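Local coordinates for protein argonaute (Marinitoga piezophila, PDB 5I4A) that uses short 5'-hydroxyl RNA guides to bind complementary single-stranded DNA or RNA targets and cleave them, at residues C462-I472 against Y621-A630. Sequence-based numbering, arbitrary orientation.
Sequences CIAAVDNTGDI and YPLHIANKVA
Ile-472 and Ile-625 meet tip to tip, their CD1 methyls 3.7 Å apart, and Val-466 CG1 closes on Ile-625 CD1 at 3.8 Å. That same Ile-625 methyl lies 3.6 Å above the centre of the Tyr-621 ring. CG anti to the backbone N (chi1 -166°) carries the Tyr-621 ring out to the hairpin, where its CE2 edge comes 3.3 Å from Gly-470 O, near the ring plane; a water joins that carbonyl to Tyr-621 OH. A leucine in place of Tyr-621 would probably lose the water bridge and leave the Ile-625 methyl without the flat face beneath it. Ala-464 CB fits against helix 621-630, 3.5 Å from Pro-622 O, and Cys-462 SG abuts Val-629 CB at 3.7 Å. Gly-470 ends a type I turn begun at Asp-467, whose OD1 accepts from Thr-469 N in an Asx turn and from Thr-469 OG1. Helix 621-630 runs roughly antiparallel to strand 462-466 (146°), the axes 7.0 Å apart at closest approach, and carries Asn-627, an inferred manganese ligand, on a side turned from the strand. It packs on one face of the PIWI domain's RNase H-fold sheet, where strand 458-466 lies between 443-452 and 472-482, while Ile-463 and Ala-465 face helix 485-507 across the sheet.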
# COMPACT_ATOMS: atom_id res chain seq x y z
N CYS A 462 12.54 -7.96 -1.54
CA CYS A 462 11.87 -8.70 -2.60
C CYS A 462 11.90 -7.86 -3.87
O CYS A 462 11.63 -6.66 -3.83
CB CYS A 462 10.43 -9.04 -2.23
SG CYS A 462 9.50 -9.84 -3.56
N ILE A 463 12.25 -8.49 -5.00
CA ILE A 463 12.30 -7.82 -6.29
C ILE A 463 11.47 -8.61 -7.30
O ILE A 463 11.29 -9.83 -7.17
CB ILE A 463 13.75 -7.64 -6.80
CG1 ILE A 463 14.27 -8.92 -7.46
CG2 ILE A 463 14.68 -7.23 -5.66
CD1 ILE A 463 14.43 -8.82 -8.97
N ALA A 464 10.96 -7.91 -8.30
CA ALA A 464 10.13 -8.51 -9.34
C ALA A 464 10.39 -7.79 -10.66
O ALA A 464 10.38 -6.56 -10.70
CB ALA A 464 8.65 -8.44 -8.98
N ALA A 465 10.61 -8.56 -11.72
CA ALA A 465 10.87 -8.03 -13.05
C ALA A 465 9.83 -8.54 -14.03
O ALA A 465 9.45 -9.72 -13.98
CB ALA A 465 12.28 -8.40 -13.53
N VAL A 466 9.36 -7.66 -14.92
CA VAL A 466 8.37 -8.01 -15.93
C VAL A 466 8.76 -7.35 -17.25
O VAL A 466 9.58 -6.43 -17.30
CB VAL A 466 6.93 -7.58 -15.55
CG1 VAL A 466 6.57 -8.05 -14.14
CG2 VAL A 466 6.77 -6.07 -15.68
N ASP A 467 8.15 -7.83 -18.33
CA ASP A 467 8.37 -7.27 -19.66
C ASP A 467 7.20 -6.37 -20.04
O ASP A 467 6.28 -6.12 -19.24
CB ASP A 467 8.63 -8.38 -20.69
CG ASP A 467 7.42 -9.28 -20.93
OD1 ASP A 467 6.27 -8.91 -20.62
OD2 ASP A 467 7.63 -10.39 -21.47
N ASN A 468 7.20 -5.89 -21.29
CA ASN A 468 6.19 -4.95 -21.75
C ASN A 468 4.80 -5.58 -21.84
O ASN A 468 3.81 -4.85 -21.90
CB ASN A 468 6.58 -4.39 -23.11
CG ASN A 468 6.46 -5.42 -24.22
OD1 ASN A 468 7.14 -6.45 -24.21
ND2 ASN A 468 5.60 -5.14 -25.19
N THR A 469 4.72 -6.91 -21.87
CA THR A 469 3.44 -7.61 -21.98
C THR A 469 2.86 -8.00 -20.62
O THR A 469 1.74 -8.52 -20.57
CB THR A 469 3.60 -8.88 -22.82
OG1 THR A 469 4.43 -9.81 -22.13
CG2 THR A 469 4.24 -8.54 -24.16
N GLY A 470 3.59 -7.78 -19.54
CA GLY A 470 3.15 -8.21 -18.23
C GLY A 470 3.63 -9.59 -17.83
O GLY A 470 3.31 -10.03 -16.72
N ASP A 471 4.37 -10.29 -18.68
CA ASP A 471 4.98 -11.55 -18.28
C ASP A 471 5.98 -11.30 -17.16
O ASP A 471 6.79 -10.38 -17.24
CB ASP A 471 5.68 -12.22 -19.47
CG ASP A 471 4.71 -12.95 -20.38
OD1 ASP A 471 3.53 -13.09 -20.01
OD2 ASP A 471 5.15 -13.40 -21.46
N ILE A 472 5.91 -12.12 -16.12
CA ILE A 472 6.84 -12.00 -15.00
C ILE A 472 8.13 -12.72 -15.37
O ILE A 472 8.14 -13.93 -15.60
CB ILE A 472 6.23 -12.56 -13.71
CG1 ILE A 472 4.93 -11.82 -13.39
CG2 ILE A 472 7.21 -12.45 -12.56
CD1 ILE A 472 4.23 -12.34 -12.17
N TYR A 621 2.76 -2.97 -12.02
CA TYR A 621 2.72 -4.42 -11.80
C TYR A 621 3.98 -4.97 -11.14
O TYR A 621 3.84 -5.76 -10.18
CB TYR A 621 2.43 -5.12 -13.14
CG TYR A 621 2.03 -6.57 -13.03
CD1 TYR A 621 1.13 -7.00 -12.05
CD2 TYR A 621 2.53 -7.52 -13.91
CE1 TYR A 621 0.76 -8.33 -11.95
CE2 TYR A 621 2.16 -8.84 -13.83
CZ TYR A 621 1.28 -9.24 -12.85
OH TYR A 621 0.92 -10.57 -12.77
N PRO A 622 5.20 -4.61 -11.54
CA PRO A 622 6.37 -5.12 -10.80
C PRO A 622 6.36 -4.75 -9.32
O PRO A 622 6.74 -5.58 -8.48
CB PRO A 622 7.56 -4.48 -11.54
CG PRO A 622 6.99 -3.35 -12.32
CD PRO A 622 5.61 -3.80 -12.70
N LEU A 623 5.94 -3.53 -8.98
CA LEU A 623 5.84 -3.15 -7.58
C LEU A 623 4.69 -3.87 -6.89
O LEU A 623 4.81 -4.26 -5.73
CB LEU A 623 5.65 -1.64 -7.45
CG LEU A 623 6.91 -0.78 -7.37
CD1 LEU A 623 6.53 0.61 -6.92
CD2 LEU A 623 7.92 -1.39 -6.42
N HIS A 624 3.56 -4.03 -7.59
CA HIS A 624 2.45 -4.80 -7.04
C HIS A 624 2.90 -6.21 -6.68
O HIS A 624 2.56 -6.72 -5.60
CB HIS A 624 1.31 -4.85 -8.05
CG HIS A 624 0.16 -5.71 -7.61
ND1 HIS A 624 -0.87 -5.23 -6.83
CD2 HIS A 624 -0.11 -7.01 -7.84
CE1 HIS A 624 -1.73 -6.21 -6.60
NE2 HIS A 624 -1.29 -7.30 -7.20
N ILE A 625 3.67 -6.85 -7.55
CA ILE A 625 4.18 -8.19 -7.27
C ILE A 625 5.12 -8.16 -6.08
O ILE A 625 5.02 -8.98 -5.16
CB ILE A 625 4.87 -8.77 -8.52
CG1 ILE A 625 3.89 -8.84 -9.69
CG2 ILE A 625 5.44 -10.14 -8.21
CD1 ILE A 625 4.57 -8.86 -11.05
N ALA A 626 6.07 -7.22 -6.08
CA ALA A 626 7.07 -7.16 -5.02
C ALA A 626 6.42 -6.96 -3.65
O ALA A 626 6.81 -7.62 -2.67
CB ALA A 626 8.08 -6.05 -5.30
N ASN A 627 5.44 -6.06 -3.56
CA ASN A 627 4.73 -5.89 -2.30
C ASN A 627 4.01 -7.18 -1.90
O ASN A 627 4.06 -7.59 -0.73
CB ASN A 627 3.73 -4.74 -2.40
CG ASN A 627 4.40 -3.37 -2.41
OD1 ASN A 627 5.60 -3.25 -2.17
ND2 ASN A 627 3.62 -2.34 -2.68
N LYS A 628 3.33 -7.82 -2.85
CA LYS A 628 2.53 -9.00 -2.53
C LYS A 628 3.41 -10.18 -2.11
O LYS A 628 3.10 -10.87 -1.13
CB LYS A 628 1.65 -9.39 -3.72
CG LYS A 628 0.29 -8.71 -3.74
CD LYS A 628 -0.52 -9.12 -2.53
CE LYS A 628 -1.92 -8.51 -2.56
NZ LYS A 628 -2.84 -9.26 -3.45
N VAL A 629 4.50 -10.43 -2.84
CA VAL A 629 5.35 -11.57 -2.52
C VAL A 629 6.06 -11.35 -1.19
O VAL A 629 6.27 -12.30 -0.42
CB VAL A 629 6.35 -11.83 -3.66
CG1 VAL A 629 7.35 -12.90 -3.27
CG2 VAL A 629 5.59 -12.25 -4.92
N ALA A 630 6.44 -10.11 -0.88
CA ALA A 630 7.08 -9.82 0.40
C ALA A 630 6.12 -9.96 1.57
O ALA A 630 6.57 -10.12 2.71
CB ALA A 630 7.68 -8.42 0.38
O HOH W 1 1.48 -12.05 -15.32